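Local structure of putative primosome component (Streptococcus pyogenes serotype M3, 2QGZ) at residues A104-I109 and A173-E178; R108-L114 and V182-H188; V217-I223 and P250-S255. The protein probably loads the replicative helicase onto DNA as a primosome component, using a P-loop ATPase domain of the IstB-like, DnaI-related family. All coordinates share one frame; numbering follows the deposited sequence.

Contact 1: residues A104-I109 and A173-E178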
loop_
_atom_site.group_PDB
_atom_site.type_symbol
_atom_site.label_atom_id
_atom_site.label_comp_id
_atom_site.label_asym_id
_atom_site.label_seq_id
_atom_site.Cartn_x
_atom_site.Cartn_y
_atom_site.Cartn_z
ATOM N N ALA A 104 -6.074 15.943 13.207
ATOM C CA ALA A 104 -4.751 15.468 13.569
ATOM C C ALA A 104 -4.494 14.064 13.028
ATOM O O ALA A 104 -3.394 13.768 12.568
ATOM C CB ALA A 104 -4.585 15.483 15.087
ATOM N N ILE A 105 -5.502 13.196 13.083
ATOM C CA ILE A 105 -5.336 11.830 12.590
ATOM C C ILE A 105 -5.166 11.847 11.076
ATOM O O ILE A 105 -4.456 11.024 10.502
ATOM C CB ILE A 105 -6.545 10.930 12.960
ATOM C CG1 ILE A 105 -7.823 11.476 12.331
ATOM C CG2 ILE A 105 -6.699 10.857 14.478
ATOM C CD1 ILE A 105 -9.079 10.704 12.731
ATOM N N SER A 106 -5.808 12.814 10.439
ATOM C CA SER A 106 -5.740 12.953 8.998
ATOM C C SER A 106 -4.353 13.382 8.526
ATOM O O SER A 106 -3.895 12.946 7.472
ATOM C CB SER A 106 -6.782 13.968 8.535
ATOM O OG SER A 106 -6.777 14.085 7.129
ATOM N N GLU A 107 -3.682 14.225 9.307
ATOM C CA GLU A 107 -2.352 14.713 8.938
ATOM C C GLU A 107 -1.220 13.688 9.085
ATOM O O GLU A 107 -0.136 13.885 8.531
ATOM C CB GLU A 107 -2.003 15.968 9.743
ATOM C CG GLU A 107 -1.771 15.723 11.225
ATOM C CD GLU A 107 -1.192 16.939 11.933
ATOM O OE1 GLU A 107 -0.059 17.340 11.581
ATOM O OE2 GLU A 107 -1.866 17.492 12.835
ATOM N N ARG A 108 -1.461 12.610 9.829
ATOM C CA ARG A 108 -0.447 11.569 10.000
ATOM C C ARG A 108 -0.342 10.712 8.733
ATOM O O ARG A 108 0.544 9.858 8.624
ATOM C CB ARG A 108 -0.795 10.634 11.161
ATOM C CG ARG A 108 -0.936 11.276 12.513
ATOM C CD ARG A 108 -0.783 10.216 13.593
ATOM N NE ARG A 108 -0.981 10.753 14.937
ATOM C CZ ARG A 108 -2.164 11.064 15.459
ATOM N NH1 ARG A 108 -3.280 10.891 14.756
ATOM N NH2 ARG A 108 -2.230 11.553 16.689
ATOM N N ILE A 109 -1.259 10.935 7.794
ATOM C CA ILE A 109 -1.293 10.181 6.545
ATOM C C ILE A 109 -0.630 10.931 5.397
ATOM O O ILE A 109 -1.242 11.801 4.773
ATOM C CB ILE A 109 -2.750 9.853 6.145
ATOM C CG1 ILE A 109 -3.415 9.026 7.241
ATOM C CG2 ILE A 109 -2.780 9.099 4.838
ATOM C CD1 ILE A 109 -4.877 8.745 6.977
ATOM N N ALA A 173 -5.301 3.006 6.821
ATOM C CA ALA A 173 -4.349 4.033 7.256
ATOM C C ALA A 173 -5.026 5.045 8.181
ATOM O O ALA A 173 -4.431 5.516 9.150
ATOM C CB ALA A 173 -3.751 4.761 6.042
ATOM N N HIS A 174 -6.273 5.381 7.872
ATOM C CA HIS A 174 -7.016 6.338 8.676
ATOM C C HIS A 174 -7.329 5.768 10.054
ATOM O O HIS A 174 -7.297 6.490 11.048
ATOM C CB HIS A 174 -8.307 6.726 7.967
ATOM C CG HIS A 174 -8.960 7.945 8.534
ATOM N ND1 HIS A 174 -9.677 7.926 9.714
ATOM C CD2 HIS A 174 -8.979 9.228 8.098
ATOM C CE1 HIS A 174 -10.110 9.147 9.977
ATOM N NE2 HIS A 174 -9.700 9.955 9.015
ATOM N N GLU A 175 -7.616 4.473 10.116
ATOM C CA GLU A 175 -7.931 3.822 11.378
ATOM C C GLU A 175 -6.655 3.632 12.213
ATOM O O GLU A 175 -6.691 3.701 13.445
ATOM C CB GLU A 175 -8.602 2.481 11.101
ATOM C CG GLU A 175 -9.308 1.856 12.277
ATOM C CD GLU A 175 -10.565 2.604 12.693
ATOM O OE1 GLU A 175 -11.179 3.302 11.852
ATOM O OE2 GLU A 175 -10.959 2.469 13.871
ATOM N N LEU A 176 -5.530 3.395 11.542
ATOM C CA LEU A 176 -4.252 3.230 12.235
ATOM C C LEU A 176 -3.853 4.543 12.894
ATOM O O LEU A 176 -3.313 4.560 13.999
ATOM C CB LEU A 176 -3.149 2.803 11.264
ATOM C CG LEU A 176 -2.974 1.301 11.063
ATOM C CD1 LEU A 176 -1.867 1.042 10.057
ATOM C CD2 LEU A 176 -2.650 0.656 12.390
ATOM N N SER A 177 -4.117 5.646 12.208
ATOM C CA SER A 177 -3.795 6.948 12.749
ATOM C C SER A 177 -4.738 7.313 13.890
ATOM O O SER A 177 -4.326 7.954 14.849
ATOM C CB SER A 177 -3.885 8.012 11.664
ATOM O OG SER A 177 -3.797 9.298 12.244
ATOM N N GLU A 178 -5.998 6.902 13.791
ATOM C CA GLU A 178 -6.973 7.222 14.830
ATOM C C GLU A 178 -6.850 6.360 16.082
ATOM O O GLU A 178 -6.838 6.881 17.193
ATOM C CB GLU A 178 -8.403 7.113 14.292
ATOM C CG GLU A 178 -9.464 7.413 15.350
ATOM C CD GLU A 178 -10.877 7.478 14.797
ATOM O OE1 GLU A 178 -11.797 7.832 15.569
ATOM O OE2 GLU A 178 -11.075 7.175 13.600
#

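Contact 2: residues R108-L114 and V182-H188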
loop_
_atom_site.group_PDB
_atom_site.type_symbol
_atom_site.label_atom_id
_atom_site.label_comp_id
_atom_site.label_asym_id
_atom_site.label_seq_id
_atom_site.Cartn_x
_atom_site.Cartn_y
_atom_site.Cartn_z
ATOM N N ARG A 108 -1.461 12.610 9.829
ATOM C CA ARG A 108 -0.447 11.569 10.000
ATOM C C ARG A 108 -0.342 10.712 8.733
ATOM O O ARG A 108 0.544 9.858 8.624
ATOM C CB ARG A 108 -0.795 10.634 11.161
ATOM C CG ARG A 108 -0.936 11.276 12.513
ATOM C CD ARG A 108 -0.783 10.216 13.593
ATOM N NE ARG A 108 -0.981 10.753 14.937
ATOM C CZ ARG A 108 -2.164 11.064 15.459
ATOM N NH1 ARG A 108 -3.280 10.891 14.756
ATOM N NH2 ARG A 108 -2.230 11.553 16.689
ATOM N N ILE A 109 -1.259 10.935 7.794
ATOM C CA ILE A 109 -1.293 10.181 6.545
ATOM C C ILE A 109 -0.630 10.931 5.397
ATOM O O ILE A 109 -1.242 11.801 4.773
ATOM C CB ILE A 109 -2.750 9.853 6.145
ATOM C CG1 ILE A 109 -3.415 9.026 7.241
ATOM C CG2 ILE A 109 -2.780 9.099 4.838
ATOM C CD1 ILE A 109 -4.877 8.745 6.977
ATOM N N GLN A 110 0.620 10.585 5.111
ATOM C CA GLN A 110 1.355 11.232 4.033
ATOM C C GLN A 110 0.932 10.699 2.667
ATOM O O GLN A 110 0.761 9.494 2.482
ATOM C CB GLN A 110 2.862 11.033 4.229
ATOM C CG GLN A 110 3.475 11.879 5.346
ATOM C CD GLN A 110 2.900 11.561 6.723
ATOM O OE1 GLN A 110 2.288 12.420 7.371
ATOM N NE2 GLN A 110 3.096 10.324 7.180
ATOM N N LEU A 111 0.754 11.609 1.714
ATOM C CA LEU A 111 0.358 11.237 0.364
ATOM C C LEU A 111 1.459 11.609 -0.613
ATOM O O LEU A 111 2.148 12.613 -0.437
ATOM C CB LEU A 111 -0.914 11.967 -0.052
ATOM C CG LEU A 111 -2.198 11.829 0.763
ATOM C CD1 LEU A 111 -3.261 12.703 0.123
ATOM C CD2 LEU A 111 -2.651 10.380 0.803
ATOM N N VAL A 112 1.625 10.790 -1.644
ATOM C CA VAL A 112 2.621 11.031 -2.668
ATOM C C VAL A 112 1.964 10.775 -4.011
ATOM O O VAL A 112 1.746 9.625 -4.402
ATOM C CB VAL A 112 3.848 10.099 -2.516
ATOM C CG1 VAL A 112 4.782 10.265 -3.717
ATOM C CG2 VAL A 112 4.596 10.424 -1.222
ATOM N N SER A 113 1.625 11.863 -4.698
ATOM C CA SER A 113 0.994 11.805 -6.007
ATOM C C SER A 113 -0.385 11.148 -5.984
ATOM O O SER A 113 -0.710 10.329 -6.840
ATOM C CB SER A 113 1.910 11.075 -6.988
ATOM O OG SER A 113 3.205 11.650 -6.963
ATOM N N LEU A 114 -1.188 11.526 -4.996
ATOM C CA LEU A 114 -2.545 11.014 -4.845
ATOM C C LEU A 114 -3.445 12.165 -4.386
ATOM O O LEU A 114 -3.033 13.005 -3.582
ATOM C CB LEU A 114 -2.578 9.878 -3.814
ATOM C CG LEU A 114 -1.955 8.525 -4.200
ATOM C CD1 LEU A 114 -1.889 7.612 -2.988
ATOM C CD2 LEU A 114 -2.774 7.872 -5.301
ATOM N N VAL A 182 0.112 5.848 14.654
ATOM C CA VAL A 182 1.000 5.594 13.530
ATOM C C VAL A 182 0.750 6.361 12.239
ATOM O O VAL A 182 -0.389 6.586 11.833
ATOM C CB VAL A 182 1.020 4.083 13.216
ATOM C CG1 VAL A 182 -0.397 3.577 13.043
ATOM C CG2 VAL A 182 1.847 3.814 11.969
ATOM N N SER A 183 1.849 6.755 11.603
ATOM C CA SER A 183 1.821 7.479 10.339
ATOM C C SER A 183 1.878 6.449 9.219
ATOM O O SER A 183 2.500 5.402 9.358
ATOM C CB SER A 183 3.036 8.410 10.219
ATOM O OG SER A 183 3.067 9.373 11.261
ATOM N N THR A 184 1.224 6.748 8.111
ATOM C CA THR A 184 1.213 5.851 6.973
ATOM C C THR A 184 1.464 6.708 5.754
ATOM O O THR A 184 1.118 7.888 5.743
ATOM C CB THR A 184 -0.165 5.149 6.804
ATOM O OG1 THR A 184 -0.413 4.279 7.916
ATOM C CG2 THR A 184 -0.192 4.322 5.526
ATOM N N THR A 185 2.084 6.124 4.736
ATOM C CA THR A 185 2.328 6.843 3.502
ATOM C C THR A 185 1.649 6.080 2.383
ATOM O O THR A 185 1.872 4.880 2.207
ATOM C CB THR A 185 3.823 6.963 3.175
ATOM O OG1 THR A 185 4.459 7.789 4.155
ATOM C CG2 THR A 185 4.018 7.594 1.799
ATOM N N LEU A 186 0.795 6.785 1.649
ATOM C CA LEU A 186 0.081 6.213 0.516
ATOM C C LEU A 186 0.799 6.800 -0.690
ATOM O O LEU A 186 0.856 8.010 -0.861
ATOM C CB LEU A 186 -1.379 6.657 0.547
ATOM C CG LEU A 186 -2.124 6.282 1.830
ATOM C CD1 LEU A 186 -3.375 7.130 1.982
ATOM C CD2 LEU A 186 -2.477 4.818 1.782
ATOM N N LEU A 187 1.344 5.936 -1.526
ATOM C CA LEU A 187 2.109 6.385 -2.673
ATOM C C LEU A 187 1.649 5.787 -3.997
ATOM O O LEU A 187 1.470 4.578 -4.110
ATOM C CB LEU A 187 3.577 6.050 -2.406
ATOM C CG LEU A 187 4.651 6.149 -3.481
ATOM C CD1 LEU A 187 5.997 6.361 -2.807
ATOM C CD2 LEU A 187 4.661 4.881 -4.336
ATOM N N HIS A 188 1.447 6.637 -4.998
ATOM C CA HIS A 188 1.034 6.155 -6.311
ATOM C C HIS A 188 2.326 5.798 -7.043
ATOM O O HIS A 188 2.999 6.675 -7.582
ATOM C CB HIS A 188 0.275 7.243 -7.072
ATOM C CG HIS A 188 -0.341 6.762 -8.348
ATOM N ND1 HIS A 188 0.012 7.263 -9.583
ATOM C CD2 HIS A 188 -1.279 5.812 -8.581
ATOM C CE1 HIS A 188 -0.684 6.643 -10.521
ATOM N NE2 HIS A 188 -1.474 5.758 -9.939
#

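Contact 3: residues V217-I223 and P250-S255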
loop_
_atom_site.group_PDB
_atom_site.type_symbol
_atom_site.label_atom_id
_atom_site.label_comp_id
_atom_site.label_asym_id
_atom_site.label_seq_id
_atom_site.Cartn_x
_atom_site.Cartn_y
_atom_site.Cartn_z
ATOM N N VAL A 217 4.341 2.363 8.057
ATOM C CA VAL A 217 3.490 1.578 7.174
ATOM C C VAL A 217 3.484 2.266 5.823
ATOM O O VAL A 217 3.191 3.454 5.729
ATOM C CB VAL A 217 2.044 1.515 7.689
ATOM C CG1 VAL A 217 1.187 0.755 6.711
ATOM C CG2 VAL A 217 2.001 0.845 9.035
ATOM N N LEU A 218 3.798 1.507 4.782
ATOM C CA LEU A 218 3.871 2.043 3.433
ATOM C C LEU A 218 2.906 1.326 2.493
ATOM O O LEU A 218 2.843 0.084 2.474
ATOM C CB LEU A 218 5.306 1.905 2.914
ATOM C CG LEU A 218 5.544 2.354 1.474
ATOM C CD1 LEU A 218 5.304 3.861 1.347
ATOM C CD2 LEU A 218 6.970 2.006 1.070
ATOM N N ILE A 219 2.157 2.108 1.722
ATOM C CA ILE A 219 1.204 1.567 0.769
ATOM C C ILE A 219 1.693 1.938 -0.631
ATOM O O ILE A 219 1.799 3.120 -0.954
ATOM C CB ILE A 219 -0.204 2.199 0.940
ATOM C CG1 ILE A 219 -0.689 2.091 2.394
ATOM C CG2 ILE A 219 -1.177 1.563 -0.052
ATOM C CD1 ILE A 219 -0.887 0.691 2.896
ATOM N N LEU A 220 1.990 0.941 -1.458
ATOM C CA LEU A 220 2.440 1.202 -2.826
ATOM C C LEU A 220 1.258 0.958 -3.781
ATOM O O LEU A 220 1.019 -0.172 -4.211
ATOM C CB LEU A 220 3.618 0.280 -3.179
ATOM C CG LEU A 220 4.833 0.435 -2.262
ATOM C CD1 LEU A 220 5.870 -0.601 -2.605
ATOM C CD2 LEU A 220 5.425 1.824 -2.404
ATOM N N ASP A 221 0.521 2.023 -4.096
ATOM C CA ASP A 221 -0.648 1.938 -4.969
ATOM C C ASP A 221 -0.335 1.587 -6.423
ATOM O O ASP A 221 0.595 2.109 -7.027
ATOM C CB ASP A 221 -1.451 3.236 -4.903
ATOM C CG ASP A 221 -2.663 3.219 -5.816
ATOM O OD1 ASP A 221 -3.488 2.284 -5.716
ATOM O OD2 ASP A 221 -2.798 4.155 -6.634
ATOM N N ASP A 222 -1.169 0.701 -6.956
ATOM C CA ASP A 222 -1.087 0.133 -8.295
ATOM C C ASP A 222 0.311 -0.021 -8.868
ATOM O O ASP A 222 0.720 0.656 -9.813
ATOM C CB ASP A 222 -2.023 0.847 -9.294
ATOM C CG ASP A 222 -1.497 2.178 -9.756
ATOM O OD1 ASP A 222 -1.921 2.632 -10.846
ATOM O OD2 ASP A 222 -0.675 2.778 -9.029
ATOM N N ILE A 223 1.040 -0.944 -8.261
ATOM C CA ILE A 223 2.374 -1.271 -8.696
ATOM C C ILE A 223 2.126 -1.937 -10.054
ATOM O O ILE A 223 1.019 -2.414 -10.325
ATOM C CB ILE A 223 3.025 -2.252 -7.704
ATOM C CG1 ILE A 223 4.488 -2.478 -8.075
ATOM C CG2 ILE A 223 2.228 -3.546 -7.658
ATOM C CD1 ILE A 223 5.232 -3.324 -7.069
ATOM N N PRO A 250 5.920 -3.131 7.785
ATOM C CA PRO A 250 4.729 -3.547 7.032
ATOM C C PRO A 250 4.607 -2.793 5.713
ATOM O O PRO A 250 4.654 -1.563 5.686
ATOM C CB PRO A 250 3.585 -3.213 7.982
ATOM C CG PRO A 250 4.225 -3.306 9.344
ATOM C CD PRO A 250 5.543 -2.629 9.118
ATOM N N THR A 251 4.421 -3.528 4.625
ATOM C CA THR A 251 4.325 -2.925 3.308
ATOM C C THR A 251 3.135 -3.501 2.561
ATOM O O THR A 251 2.972 -4.718 2.486
ATOM C CB THR A 251 5.612 -3.201 2.532
ATOM O OG1 THR A 251 6.728 -2.798 3.340
ATOM C CG2 THR A 251 5.630 -2.446 1.210
ATOM N N PHE A 252 2.293 -2.624 2.026
ATOM C CA PHE A 252 1.113 -3.058 1.288
ATOM C C PHE A 252 1.238 -2.675 -0.185
ATOM O O PHE A 252 2.088 -1.871 -0.546
ATOM C CB PHE A 252 -0.146 -2.406 1.863
ATOM C CG PHE A 252 -0.424 -2.762 3.296
ATOM C CD1 PHE A 252 0.445 -2.369 4.310
ATOM C CD2 PHE A 252 -1.566 -3.486 3.635
ATOM C CE1 PHE A 252 0.179 -2.692 5.646
ATOM C CE2 PHE A 252 -1.842 -3.815 4.964
ATOM C CZ PHE A 252 -0.969 -3.419 5.974
ATOM N N PHE A 253 0.393 -3.257 -1.029
ATOM C CA PHE A 253 0.396 -2.960 -2.458
ATOM C C PHE A 253 -1.013 -3.123 -3.014
ATOM O O PHE A 253 -1.853 -3.781 -2.410
ATOM C CB PHE A 253 1.275 -3.943 -3.251
ATOM C CG PHE A 253 2.640 -4.178 -2.678
ATOM C CD1 PHE A 253 2.817 -5.027 -1.587
ATOM C CD2 PHE A 253 3.764 -3.590 -3.269
ATOM C CE1 PHE A 253 4.099 -5.299 -1.090
ATOM C CE2 PHE A 253 5.058 -3.853 -2.783
ATOM C CZ PHE A 253 5.224 -4.712 -1.690
ATOM N N THR A 254 -1.263 -2.518 -4.166
ATOM C CA THR A 254 -2.535 -2.684 -4.867
ATOM C C THR A 254 -2.077 -2.889 -6.310
ATOM O O THR A 254 -1.040 -2.360 -6.723
ATOM C CB THR A 254 -3.445 -1.440 -4.824
ATOM O OG1 THR A 254 -2.811 -0.372 -5.516
ATOM C CG2 THR A 254 -3.736 -1.016 -3.393
ATOM N N SER A 255 -2.832 -3.645 -7.089
ATOM C CA SER A 255 -2.422 -3.885 -8.461
ATOM C C SER A 255 -3.572 -4.439 -9.299
ATOM O O SER A 255 -4.582 -4.887 -8.762
ATOM C CB SER A 255 -1.245 -4.877 -8.457
ATOM O OG SER A 255 -0.796 -5.172 -9.767
#

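Contact 1: residues A104-I109 and A173-E178
Ser177, on helix 165-179, joins the short, weakly bonded helix 104-107 and the residue that follows it, Arg108, through both roles of its hydroxyl. As donor, OG gives its proton to Ile105 O at 2.5 Å, arriving in the carbonyl plane on a lone pair. As acceptor, it takes a proton from Arg108: NH1 stands 3.0 Å from Ser177 OG, with an N-H...O angle of 155°, and the serine oxygen meets the guanidinium at its edge, close to the plane. With OG anti to the backbone N of Ser177 (chi1 170°), the hydroxyl comes within reach of both Ile105 O and the arginine. The Arg108 chain runs extended from CG to NE, and its methylenes pass beside the same OG, so the serine oxygen is flanked by the aliphatic part of the arginine as well as bonded at its charged end. Ile105 O has a further, weak partner in the backbone N of Arg108, so the serine proton is the stronger of its two bonds.

Round this polar centre the contact is apolar. Ile105 sends CD1 obliquely to the imidazole of His174, 3.3 Å from CE1, while its CG2 branch lies 3.7 Å from CA of Glu178. Ile109 uses the tip of its long branch: CD1 rests 3.6 Å from CA of His174 and 4.2 Å from CB of Ala173.

The neighbours extend these links. Ser106 OG is satisfied by the carbonyl of Arg119, and the His174 ring meets that of His122 at a moderate angle. Ile109 and Ala173 also reach strand 184-188, through Leu186 and Thr184, which places helix 165-179 against the sheet margin formed by strand 109-112, while Leu176 packs toward helix 131-146.

Contact 2: residues R108-L114 and V182-H188
Arg108 O is gripped by two amides: the backbone N of Thr184 across the contact, at 3.2 Å and tilted from the carbonyl plane, and, more weakly, the side-chain NE2 of Gln110 at 3.0 Å. Gln110 reaches back to this carbonyl because its chain bends at the second torsion (chi2 62°), which also lays NE2 beside CB of Ser183. From here the parallel ladder proceeds regularly: Gln110 N binds Thr184 O, Leu186 N binds Gln110 O, Val112 N binds Leu186 O, and His188 N closes the series on Val112 O at 3.1 Å.

One face of the pair is centred on Leu186. Its CD1 is met by CG2 of Ile109 and by CD2 of Leu111, each at 3.5 Å; Ile109 crosses it obliquely, whereas Leu111 runs alongside in the same direction. Beyond the strand end, Leu114 folds back so that its CD1 lies 3.7 Å from CB of Leu186 and its CD2 3.6 Å from CB of His188. On the other face Val112 and Leu187 lie side by side, with Thr185 next to them.

His188 occupies the N-cap position of helix 189-197, and its ring nitrogens are engaged by Ser191 and, weakly, by Asp222. The chemistry thus implies an outer strand fastened mainly by backbone bonds and aliphatic contacts, with Gln110 adding a weak side-chain bond to the carbonyl where the ladder begins.

Contact 3: residues V217-I223 and P250-S255
Strands 217-221 and 251-255 run parallel, their axes 4.5 Å apart at 14°, in a ladder that starts with a weak bond from Leu218 N to Pro250 O and continues through Phe252 N to Leu218 O (2.8 Å), Leu220 N to Phe252 O and Thr254 N to Leu220 O. On one face, Ile219 crosses Phe252 obliquely, its CD1 lying 3.3 Å from the phenylalanine CB, while CG1 of Val217 approaches CE1 of the same ring. On the other face Leu220 and Phe253 point the same way, CD1 of the leucine 3.4 Å from CE2 of the ring, and CD1 of Ile223 comes in at CD2.

Polar side chains take over at the C-terminal end. Thr254 carries OG1 between its backbone N and carbonyl carbon (chi1 64°), and from there the hydroxyl donates to Asp221 OD1 at 2.7 Å, meeting the oxygen from above the carboxylate plane. Ile223 N then binds Thr254 O at 2.9 Å, holding the chain beyond Asp221 against its neighbour. Asp221 also touches Ser166 of the probable Walker A motif and lies near a phosphate ion, probably from the crystallisation liquor; this strand-end aspartate is consistent with a Walker B position.

Within the central sheet, strand 184-188 flanks 217-221. Helix 165-179 covers the Ile219 and Phe252 face through Leu169 and Met172, and helix 237-247 packs on Leu220 and Ile223 from the other.

How the contacts relate
Contacts 2 and 3 belong to one parallel sheet, in which strands 184-188 and 217-221 are neighbours joined by backbone bonds, so all four of their strands lie in succession from the edge strand 109-112 inward. Contact 3, with its centre about 2 Å from that of the chain, is almost wholly buried and rich in aromatic rings; contact 2 is aliphatic and partly exposed. Contact 1 lies farthest out, about 15 Å from the chain centre, and replaces the ladder with a single serine hydroxyl, flanked by isoleucine packing, that links helix 165-179 to helix 104-107 and the loop after it. It shares Arg108 and Ile109 with contact 2, while helix 165-179 leads into strand 184-188, so both contacts tie the same consecutive elements together.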